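PDB 2Q1A: 2-keto-3-deoxy-D-arabinonate dehydratase from Sulfolobus solfataricus, which catalyses the removal of water from 2-dehydro-3-deoxy-D-arabinonate to give 2,5-dioxopentanoate, a step on the route from D-arabinonate to 2-oxoglutarate. Local coordinates for residues E75-G80 against P113-K118; W139-P144 against I258-D263; Y159-D164 against S277-L282. One frame throughout, in Å; residues are numbered along the deposited sequence.

Contact 1. Residues E75-G80 against P113-K118; sequences EVWGSG and PEIFFK. With 2KT (2-ketobutyric acid), chain C.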
loop_
_atom_site.group_PDB
_atom_site.type_symbol
_atom_site.label_atom_id
_atom_site.label_comp_id
_atom_site.label_asym_id
_atom_site.label_seq_id
_atom_site.Cartn_x
_atom_site.Cartn_y
_atom_site.Cartn_z
ATOM N N GLU A 75 -11.973 -17.434 5.448
ATOM C CA GLU A 75 -12.782 -18.153 6.429
ATOM C C GLU A 75 -12.754 -19.656 6.123
ATOM O O GLU A 75 -12.620 -20.057 4.962
ATOM C CB GLU A 75 -14.232 -17.648 6.411
ATOM C CG GLU A 75 -14.394 -16.130 6.516
ATOM C CD GLU A 75 -15.842 -15.679 6.679
ATOM O OE1 GLU A 75 -16.775 -16.487 6.458
ATOM O OE2 GLU A 75 -16.046 -14.501 7.034
ATOM N N VAL A 76 -12.871 -20.476 7.167
ATOM C CA VAL A 76 -13.057 -21.920 7.012
ATOM C C VAL A 76 -14.289 -22.356 7.805
ATOM O O VAL A 76 -14.421 -22.033 8.987
ATOM C CB VAL A 76 -11.813 -22.749 7.471
ATOM C CG1 VAL A 76 -11.993 -24.214 7.121
ATOM C CG2 VAL A 76 -10.541 -22.231 6.835
ATOM N N TRP A 77 -15.187 -23.082 7.146
ATOM C CA TRP A 77 -16.376 -23.613 7.810
ATOM C C TRP A 77 -16.449 -25.127 7.680
ATOM O O TRP A 77 -15.979 -25.710 6.693
ATOM C CB TRP A 77 -17.660 -23.008 7.238
ATOM C CG TRP A 77 -17.836 -21.531 7.437
ATOM C CD1 TRP A 77 -17.157 -20.534 6.807
ATOM C CD2 TRP A 77 -18.797 -20.886 8.286
ATOM N NE1 TRP A 77 -17.617 -19.308 7.218
ATOM C CE2 TRP A 77 -18.628 -19.493 8.122
ATOM C CE3 TRP A 77 -19.786 -21.349 9.167
ATOM C CZ2 TRP A 77 -19.400 -18.555 8.815
ATOM C CZ3 TRP A 77 -20.554 -20.413 9.856
ATOM C CH2 TRP A 77 -20.356 -19.033 9.671
ATOM N N GLY A 78 -17.060 -25.750 8.683
ATOM C CA GLY A 78 -17.248 -27.190 8.701
ATOM C C GLY A 78 -18.697 -27.626 8.617
ATOM O O GLY A 78 -19.617 -26.879 8.969
ATOM N N SER A 79 -18.893 -28.846 8.138
ATOM C CA SER A 79 -20.196 -29.473 8.122
ATOM C C SER A 79 -20.112 -30.717 8.991
ATOM O O SER A 79 -19.063 -31.352 9.069
ATOM C CB SER A 79 -20.570 -29.849 6.700
ATOM O OG SER A 79 -21.971 -29.798 6.527
ATOM N N GLY A 80 -21.208 -31.061 9.655
ATOM C CA GLY A 80 -21.197 -32.180 10.591
ATOM C C GLY A 80 -22.187 -33.281 10.277
ATOM O O GLY A 80 -23.272 -33.020 9.758
ATOM N N PRO A 113 -28.926 -29.299 7.948
ATOM C CA PRO A 113 -27.646 -29.909 8.312
ATOM C C PRO A 113 -26.893 -29.087 9.356
ATOM O O PRO A 113 -27.250 -27.932 9.619
ATOM C CB PRO A 113 -26.872 -29.896 6.995
ATOM C CG PRO A 113 -27.392 -28.698 6.284
ATOM C CD PRO A 113 -28.858 -28.635 6.631
ATOM N N GLU A 114 -25.865 -29.689 9.950
ATOM C CA GLU A 114 -24.999 -28.979 10.871
ATOM C C GLU A 114 -23.936 -28.210 10.090
ATOM O O GLU A 114 -23.318 -28.750 9.168
ATOM C CB GLU A 114 -24.346 -29.941 11.860
ATOM C CG GLU A 114 -23.629 -29.242 13.017
ATOM C CD GLU A 114 -22.643 -30.144 13.737
ATOM O OE1 GLU A 114 -22.641 -31.370 13.467
ATOM O OE2 GLU A 114 -21.872 -29.624 14.575
ATOM N N ILE A 115 -23.768 -26.941 10.454
ATOM C CA ILE A 115 -22.742 -26.066 9.901
ATOM C C ILE A 115 -22.161 -25.275 11.072
ATOM O O ILE A 115 -22.911 -24.705 11.873
ATOM C CB ILE A 115 -23.338 -25.070 8.858
ATOM C CG1 ILE A 115 -24.104 -25.801 7.741
ATOM C CG2 ILE A 115 -22.266 -24.117 8.301
ATOM C CD1 ILE A 115 -23.251 -26.446 6.664
ATOM N N PHE A 116 -20.830 -25.258 11.175
ATOM C CA PHE A 116 -20.143 -24.521 12.241
ATOM C C PHE A 116 -18.949 -23.750 11.691
ATOM O O PHE A 116 -18.458 -24.054 10.599
ATOM C CB PHE A 116 -19.709 -25.466 13.372
ATOM C CG PHE A 116 -18.774 -26.564 12.928
ATOM C CD1 PHE A 116 -17.391 -26.411 13.045
ATOM C CD2 PHE A 116 -19.276 -27.750 12.387
ATOM C CE1 PHE A 116 -16.518 -27.419 12.623
ATOM C CE2 PHE A 116 -18.411 -28.766 11.958
ATOM C CZ PHE A 116 -17.025 -28.600 12.080
ATOM N N PHE A 117 -18.496 -22.745 12.441
ATOM C CA PHE A 117 -17.291 -21.998 12.073
ATOM C C PHE A 117 -16.058 -22.760 12.536
ATOM O O PHE A 117 -15.960 -23.148 13.710
ATOM C CB PHE A 117 -17.302 -20.585 12.669
ATOM C CG PHE A 117 -16.158 -19.722 12.202
ATOM C CD1 PHE A 117 -15.061 -19.482 13.031
ATOM C CD2 PHE A 117 -16.164 -19.160 10.928
ATOM C CE1 PHE A 117 -13.993 -18.687 12.604
ATOM C CE2 PHE A 117 -15.093 -18.367 10.489
ATOM C CZ PHE A 117 -14.007 -18.134 11.331
ATOM N N LYS A 118 -15.119 -22.964 11.621
ATOM C CA LYS A 118 -13.953 -23.809 11.895
ATOM C C LYS A 118 -12.668 -23.044 12.214
ATOM O O LYS A 118 -12.049 -23.301 13.253
ATOM C CB LYS A 118 -13.723 -24.816 10.759
ATOM C CG LYS A 118 -12.476 -25.684 10.921
ATOM C CD LYS A 118 -12.498 -26.503 12.209
ATOM C CE LYS A 118 -11.115 -27.049 12.526
ATOM N NZ LYS A 118 -11.099 -27.867 13.774
HETATM C C4 2KT C . -18.833 -32.406 14.241
HETATM C C3 2KT C . -19.051 -33.211 13.257
HETATM C C2 2KT C . -18.098 -33.277 12.417
HETATM O O3 2KT C . -17.115 -32.535 12.500
HETATM C C 2KT C . -18.148 -34.166 11.416
HETATM O OXT 2KT C . -19.130 -34.933 11.299
HETATM O O 2KT C . -17.195 -34.218 10.599
#
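Trp77 and Phe117 form a T-shaped pair: the rim of the phenylalanine, led by CD2, comes 3.7 Å from Trp77 CE2 over the indole face, with the planes 88° apart. Phe117 turns CG opposite its own backbone N (chi1 -174°), which carries that rim across to the indole. Further along the same indole, Ile115 CG2 packs 3.8 Å from Trp77 CE3. An alanine at Trp77 would take the indole away and would probably leave the Phe117 edge facing a gap and Glu75 OE1 without the N-H it receives.

That bond, Trp77 NE1 to Glu75 OE1, is 3.0 Å long, nearly straight and in the indole plane, which probably helps to hold the indole's rotation; Glu75 OE2 goes on to a salt bridge with Arg123 of the second subunit.

The backbones pair as antiparallel strands. Gly78 N donates to Phe116 O at 2.9 Å, Phe116 N returns a bond to Gly78 O, and Lys118 N reaches Val76 O. Strand 76-80 also pairs, in parallel, with strand 250-253, so the contact belongs to the beta core of this FAH-family fold, and helix 233-241 packs on the face bearing Trp77, Ser79 and Ile115.

The other face looks into the active site, and its two glycines make room for side chains. Phe116, with CG wedged between backbone N and carbonyl carbon (chi1 59°), lays its ring over Gly78, whose CA is 3.9 Å from the ring centroid in a CH-pi contact. A CB there would strike Phe116 CZ. Glu114 OE1 similarly lies 3.3 Å from Gly80 CA. Phe116 CZ is 4.0 Å from O3 of the bound 2-ketobutyrate. Lys118 runs alongside Val76 and sends NZ to Asp164 and the carbonyls of Lys182 and Cys187.

Contact 2. Residues W139-P144 against I258-D263; sequences WTLPEP and IVPGRD. With MG (magnesium ion), chain B; 2KT (2-ketobutyric acid), chain C.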
loop_
_atom_site.group_PDB
_atom_site.type_symbol
_atom_site.label_atom_id
_atom_site.label_comp_id
_atom_site.label_asym_id
_atom_site.label_seq_id
_atom_site.Cartn_x
_atom_site.Cartn_y
_atom_site.Cartn_z
ATOM N N TRP A 139 -8.116 -36.221 24.715
ATOM C CA TRP A 139 -8.569 -37.056 23.598
ATOM C C TRP A 139 -8.877 -36.244 22.327
ATOM O O TRP A 139 -10.013 -35.806 22.105
ATOM C CB TRP A 139 -9.769 -37.918 24.033
ATOM C CG TRP A 139 -10.328 -38.824 22.968
ATOM C CD1 TRP A 139 -9.623 -39.574 22.065
ATOM C CD2 TRP A 139 -11.713 -39.092 22.717
ATOM N NE1 TRP A 139 -10.487 -40.278 21.255
ATOM C CE2 TRP A 139 -11.774 -40.001 21.633
ATOM C CE3 TRP A 139 -12.911 -38.648 23.299
ATOM C CZ2 TRP A 139 -12.985 -40.481 21.122
ATOM C CZ3 TRP A 139 -14.118 -39.126 22.791
ATOM C CH2 TRP A 139 -14.144 -40.033 21.708
ATOM N N THR A 140 -7.854 -36.064 21.494
ATOM C CA THR A 140 -7.973 -35.300 20.256
ATOM C C THR A 140 -7.770 -36.216 19.052
ATOM O O THR A 140 -6.806 -36.988 19.007
ATOM C CB THR A 140 -6.970 -34.106 20.229
ATOM O OG1 THR A 140 -7.297 -33.169 21.267
ATOM C CG2 THR A 140 -6.990 -33.392 18.884
ATOM N N LEU A 141 -8.682 -36.126 18.085
ATOM C CA LEU A 141 -8.650 -36.967 16.891
ATOM C C LEU A 141 -8.608 -36.149 15.604
ATOM O O LEU A 141 -9.249 -35.101 15.519
ATOM C CB LEU A 141 -9.873 -37.896 16.854
ATOM C CG LEU A 141 -9.984 -39.052 17.857
ATOM C CD1 LEU A 141 -11.275 -39.835 17.612
ATOM C CD2 LEU A 141 -8.760 -39.981 17.798
ATOM N N PRO A 142 -7.855 -36.619 14.596
ATOM C CA PRO A 142 -7.922 -35.944 13.306
ATOM C C PRO A 142 -9.154 -36.401 12.529
ATOM O O PRO A 142 -9.531 -37.572 12.607
ATOM C CB PRO A 142 -6.644 -36.407 12.603
ATOM C CG PRO A 142 -6.363 -37.766 13.187
ATOM C CD PRO A 142 -6.916 -37.762 14.585
ATOM N N GLU A 143 -9.786 -35.487 11.799
ATOM C CA GLU A 143 -10.933 -35.853 10.983
ATOM C C GLU A 143 -10.626 -35.669 9.492
ATOM O O GLU A 143 -10.581 -34.542 8.992
ATOM C CB GLU A 143 -12.182 -35.082 11.422
ATOM C CG GLU A 143 -12.654 -35.413 12.853
ATOM C CD GLU A 143 -13.997 -34.770 13.226
ATOM O OE1 GLU A 143 -14.455 -34.960 14.380
ATOM O OE2 GLU A 143 -14.593 -34.075 12.369
ATOM N N PRO A 144 -10.390 -36.782 8.780
ATOM C CA PRO A 144 -10.078 -36.725 7.351
ATOM C C PRO A 144 -11.312 -36.357 6.552
ATOM O O PRO A 144 -12.318 -37.066 6.611
ATOM C CB PRO A 144 -9.630 -38.157 7.022
ATOM C CG PRO A 144 -10.252 -39.011 8.063
ATOM C CD PRO A 144 -10.391 -38.163 9.298
ATOM N N ILE A 258 -14.327 -41.346 9.036
ATOM C CA ILE A 258 -13.329 -42.169 9.714
ATOM C C ILE A 258 -13.083 -41.667 11.138
ATOM O O ILE A 258 -12.494 -40.599 11.346
ATOM C CB ILE A 258 -11.999 -42.255 8.914
ATOM C CG1 ILE A 258 -12.266 -42.712 7.475
ATOM C CG2 ILE A 258 -11.029 -43.197 9.608
ATOM C CD1 ILE A 258 -11.104 -42.542 6.525
ATOM N N VAL A 259 -13.552 -42.449 12.106
ATOM C CA VAL A 259 -13.478 -42.092 13.517
ATOM C C VAL A 259 -12.738 -43.186 14.301
ATOM O O VAL A 259 -13.317 -44.233 14.601
ATOM C CB VAL A 259 -14.895 -41.865 14.125
ATOM C CG1 VAL A 259 -14.801 -41.358 15.563
ATOM C CG2 VAL A 259 -15.710 -40.895 13.271
ATOM N N PRO A 260 -11.442 -42.960 14.608
ATOM C CA PRO A 260 -10.686 -43.833 15.513
ATOM C C PRO A 260 -11.353 -43.988 16.885
ATOM O O PRO A 260 -12.229 -43.197 17.246
ATOM C CB PRO A 260 -9.347 -43.103 15.658
ATOM C CG PRO A 260 -9.208 -42.321 14.400
ATOM C CD PRO A 260 -10.600 -41.870 14.074
ATOM N N GLY A 261 -10.931 -45.006 17.634
ATOM C CA GLY A 261 -11.517 -45.315 18.935
ATOM C C GLY A 261 -11.061 -44.394 20.049
ATOM O O GLY A 261 -10.146 -43.587 19.870
ATOM N N ARG A 262 -11.709 -44.534 21.205
ATOM C CA ARG A 262 -11.456 -43.709 22.393
ATOM C C ARG A 262 -9.992 -43.734 22.858
ATOM O O ARG A 262 -9.509 -42.778 23.475
ATOM C CB ARG A 262 -12.404 -44.144 23.529
ATOM C CG ARG A 262 -12.239 -43.429 24.879
ATOM C CD ARG A 262 -12.555 -41.938 24.788
ATOM N NE ARG A 262 -12.513 -41.264 26.091
ATOM C CZ ARG A 262 -11.407 -40.816 26.687
ATOM N NH1 ARG A 262 -11.493 -40.213 27.867
ATOM N NH2 ARG A 262 -10.214 -40.973 26.120
ATOM N N ASP A 263 -9.295 -44.823 22.545
ATOM C CA ASP A 263 -7.908 -45.036 22.961
ATOM C C ASP A 263 -6.895 -44.523 21.932
ATOM O O ASP A 263 -5.687 -44.514 22.195
ATOM C CB ASP A 263 -7.671 -46.531 23.206
ATOM C CG ASP A 263 -7.964 -47.380 21.971
ATOM O OD1 ASP A 263 -8.965 -47.103 21.268
ATOM O OD2 ASP A 263 -7.195 -48.329 21.703
HETATM MG MG MG B . -15.415 -32.675 11.103
HETATM C C4 2KT C . -18.833 -32.406 14.241
HETATM C C3 2KT C . -19.051 -33.211 13.257
HETATM C C2 2KT C . -18.098 -33.277 12.417
HETATM O O3 2KT C . -17.115 -32.535 12.500
HETATM C C 2KT C . -18.148 -34.166 11.416
HETATM O OXT 2KT C . -19.130 -34.933 11.299
HETATM O O 2KT C . -17.195 -34.218 10.599
HETATM O O HOH W 1 -12.093 -38.911 13.532
HETATM O O HOH W 2 -16.440 -31.464 9.574
#
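From Trp139 beside Arg262 to Pro144 beside Ile258, the two segments run in nearly opposite directions, 174° apart end to end, without a direct hydrogen bond between them. A water bridges the backbones instead, donating to Pro142 O at 3.0 Å and to Ile258 O at 2.8 Å, so it gives each carbonyl a hydrogen bond.

Arg262 lies over the indole of Trp139. Its CD sits above the six-membered ring, 3.5 Å from the centroid, as a CH-pi contact. A bend at chi2 (64°) brings the chain across the ring, and the guanidinium ends almost parallel to it, 13° between planes, with NH2 3.7 Å from Trp139 CB. Leu141 and Pro260 lie alongside, pointing opposite ways, Leu141 CD2 lying 3.8 Å from Pro260 CB. Pro144 is set roughly perpendicular to Ile258, CG against CB. Glu143 turns from this apolar row to the magnesium, which OE2 binds at 2.1 Å, while Arg89 forms a salt bridge with OE1.

The contact joins the start of strand 140-150 to the loop between strands 250-253 and 271-276; helix 168-173 packs against Trp139 and Val259, and strand 207-214 against Pro144 and Ile258.

Contact 3. Residues Y159-D164 against S277-L282; sequences YTIMDD and SNIGTL. With MG (magnesium ion), chain B.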
loop_
_atom_site.group_PDB
_atom_site.type_symbol
_atom_site.label_atom_id
_atom_site.label_comp_id
_atom_site.label_asym_id
_atom_site.label_seq_id
_atom_site.Cartn_x
_atom_site.Cartn_y
_atom_site.Cartn_z
ATOM N N TYR A 159 -11.090 -28.519 -5.073
ATOM C CA TYR A 159 -11.147 -29.502 -3.988
ATOM C C TYR A 159 -9.787 -29.644 -3.332
ATOM O O TYR A 159 -8.759 -29.408 -3.969
ATOM C CB TYR A 159 -11.567 -30.877 -4.514
ATOM C CG TYR A 159 -12.931 -30.935 -5.166
ATOM C CD1 TYR A 159 -14.076 -31.184 -4.409
ATOM C CD2 TYR A 159 -13.073 -30.774 -6.548
ATOM C CE1 TYR A 159 -15.329 -31.256 -5.008
ATOM C CE2 TYR A 159 -14.325 -30.844 -7.157
ATOM C CZ TYR A 159 -15.446 -31.080 -6.378
ATOM O OH TYR A 159 -16.688 -31.148 -6.967
ATOM N N THR A 160 -9.788 -30.053 -2.067
ATOM C CA THR A 160 -8.562 -30.269 -1.310
ATOM C C THR A 160 -8.815 -31.215 -0.118
ATOM O O THR A 160 -9.967 -31.551 0.186
ATOM C CB THR A 160 -7.939 -28.914 -0.853
ATOM O OG1 THR A 160 -6.586 -29.115 -0.421
ATOM C CG2 THR A 160 -8.749 -28.277 0.271
ATOM N N ILE A 161 -7.736 -31.649 0.533
ATOM C CA ILE A 161 -7.821 -32.480 1.728
ATOM C C ILE A 161 -7.797 -31.579 2.956
ATOM O O ILE A 161 -6.916 -30.721 3.073
ATOM C CB ILE A 161 -6.600 -33.441 1.824
ATOM C CG1 ILE A 161 -6.565 -34.405 0.635
ATOM C CG2 ILE A 161 -6.578 -34.172 3.173
ATOM C CD1 ILE A 161 -5.174 -34.853 0.268
ATOM N N MET A 162 -8.739 -31.778 3.875
ATOM C CA MET A 162 -8.690 -31.071 5.153
ATOM C C MET A 162 -8.699 -32.019 6.344
ATOM O O MET A 162 -9.329 -33.080 6.319
ATOM C CB MET A 162 -9.825 -30.037 5.292
ATOM C CG MET A 162 -9.690 -29.118 6.520
ATOM S SD MET A 162 -10.662 -27.592 6.474
ATOM C CE MET A 162 -9.623 -26.543 5.463
ATOM N N ASP A 163 -7.997 -31.595 7.384
ATOM C CA ASP A 163 -8.009 -32.249 8.665
ATOM C C ASP A 163 -8.759 -31.367 9.679
ATOM O O ASP A 163 -8.221 -30.377 10.176
ATOM C CB ASP A 163 -6.566 -32.499 9.102
ATOM C CG ASP A 163 -6.462 -33.338 10.355
ATOM O OD1 ASP A 163 -7.491 -33.563 11.027
ATOM O OD2 ASP A 163 -5.330 -33.768 10.675
ATOM N N ASP A 164 -10.002 -31.736 9.978
ATOM C CA ASP A 164 -10.779 -31.063 11.015
ATOM C C ASP A 164 -10.362 -31.578 12.406
ATOM O O ASP A 164 -11.030 -32.416 13.019
ATOM C CB ASP A 164 -12.294 -31.218 10.737
ATOM C CG ASP A 164 -13.179 -30.700 11.875
ATOM O OD1 ASP A 164 -12.757 -29.826 12.657
ATOM O OD2 ASP A 164 -14.325 -31.180 11.984
ATOM N N SER A 277 -8.107 -39.704 -3.443
ATOM C CA SER A 277 -7.892 -39.962 -4.871
ATOM C C SER A 277 -7.810 -38.669 -5.683
ATOM O O SER A 277 -8.656 -37.776 -5.532
ATOM C CB SER A 277 -9.023 -40.834 -5.443
ATOM O OG SER A 277 -9.377 -41.900 -4.574
ATOM N N ASN A 278 -6.790 -38.581 -6.538
ATOM C CA ASN A 278 -6.629 -37.478 -7.498
ATOM C C ASN A 278 -6.099 -36.175 -6.901
ATOM O O ASN A 278 -5.756 -35.241 -7.640
ATOM C CB ASN A 278 -7.935 -37.211 -8.254
ATOM C CG ASN A 278 -8.433 -38.430 -9.004
ATOM O OD1 ASN A 278 -7.760 -38.945 -9.901
ATOM N ND2 ASN A 278 -9.620 -38.894 -8.647
ATOM N N ILE A 279 -6.037 -36.108 -5.572
ATOM C CA ILE A 279 -5.565 -34.907 -4.899
ATOM C C ILE A 279 -4.141 -35.125 -4.397
ATOM O O ILE A 279 -3.223 -34.405 -4.798
ATOM C CB ILE A 279 -6.528 -34.448 -3.766
ATOM C CG1 ILE A 279 -7.949 -34.239 -4.326
ATOM C CG2 ILE A 279 -6.014 -33.173 -3.114
ATOM C CD1 ILE A 279 -9.006 -33.876 -3.288
ATOM N N GLY A 280 -3.961 -36.127 -3.538
ATOM C CA GLY A 280 -2.642 -36.472 -3.022
ATOM C C GLY A 280 -2.677 -36.956 -1.589
ATOM O O GLY A 280 -3.644 -37.589 -1.156
ATOM N N THR A 281 -1.613 -36.657 -0.850
ATOM C CA THR A 281 -1.502 -37.081 0.537
ATOM C C THR A 281 -1.032 -35.927 1.414
ATOM O O THR A 281 0.067 -35.404 1.226
ATOM C CB THR A 281 -0.543 -38.304 0.689
ATOM O OG1 THR A 281 -1.034 -39.405 -0.090
ATOM C CG2 THR A 281 -0.436 -38.735 2.143
ATOM N N LEU A 282 -1.874 -35.539 2.370
ATOM C CA LEU A 282 -1.533 -34.496 3.333
ATOM C C LEU A 282 -0.819 -35.088 4.545
ATOM O O LEU A 282 -1.362 -35.956 5.227
ATOM C CB LEU A 282 -2.795 -33.740 3.772
ATOM C CG LEU A 282 -2.663 -32.602 4.794
ATOM C CD1 LEU A 282 -1.904 -31.411 4.219
ATOM C CD2 LEU A 282 -4.038 -32.161 5.293
HETATM MG MG MG B . -15.415 -32.675 11.103
HETATM O O HOH W 2 -16.440 -31.464 9.574
#
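Ile161 fills the space between Ile279 and Leu282, and these three residues bury most of the surface here. Its two branches divide the work. CD1 reaches toward the backbone of 277-282, 3.4 Å from Gly280 O and 3.9 Å from Ile279 CG2, whereas CG2 rests 3.9 Å from Leu282 CB. CG1 lies anti to the carbonyl carbon (chi1 -62°) and CG2 anti to the backbone N, which spreads the branches toward the two neighbours. Ile279 and Leu282 each lie alongside Ile161, pointing the opposite way. Ile279 also sends CD1 past Thr160 N to Tyr159 CB, at 4.1 Å.

A classic beta bulge places Ile279 and Gly280 opposite Ile276; a side chain at Gly280 would jam against the preceding carbonyl O. The short strand pieces 159-164 and 280-282, running in the same general direction, make 25° with axes 7.9 Å apart, too far for backbone pairing: they belong to separate sheets packed face to face. Ile274 and Ile276 of strand 271-276 extend the layer around Ile161.

Further along strand 156-167, Asp164 OD2 binds the magnesium at 2.0 Å. No hydrogen bond crosses between the segments, so the sheets are held here by apolar fit.

Contacts 1 and 2 both touch the bound 2-ketobutyrate, though not each other, their nearest atoms about 6 Å apart; Ile81, Lys182 and Thr256 also bind it. Contact 3 reaches the metal through Asp164, while its Ile161 side chain stays about 13 Å from the ligand. Contact 1 meets contact 3 through a salt bridge, Lys118 NZ to Asp164 OD1 at 2.8 Å, that probably helps to position a metal ligand. Contacts 2 and 3 are joined by the pairing of strands 140-150 and 156-167, where Asp164 N lies 3.0 Å from Glu143 O in a probable hydrogen bond. Each supplies one carboxylate; Glu145, the ketoacid and a water complete the metal's shell.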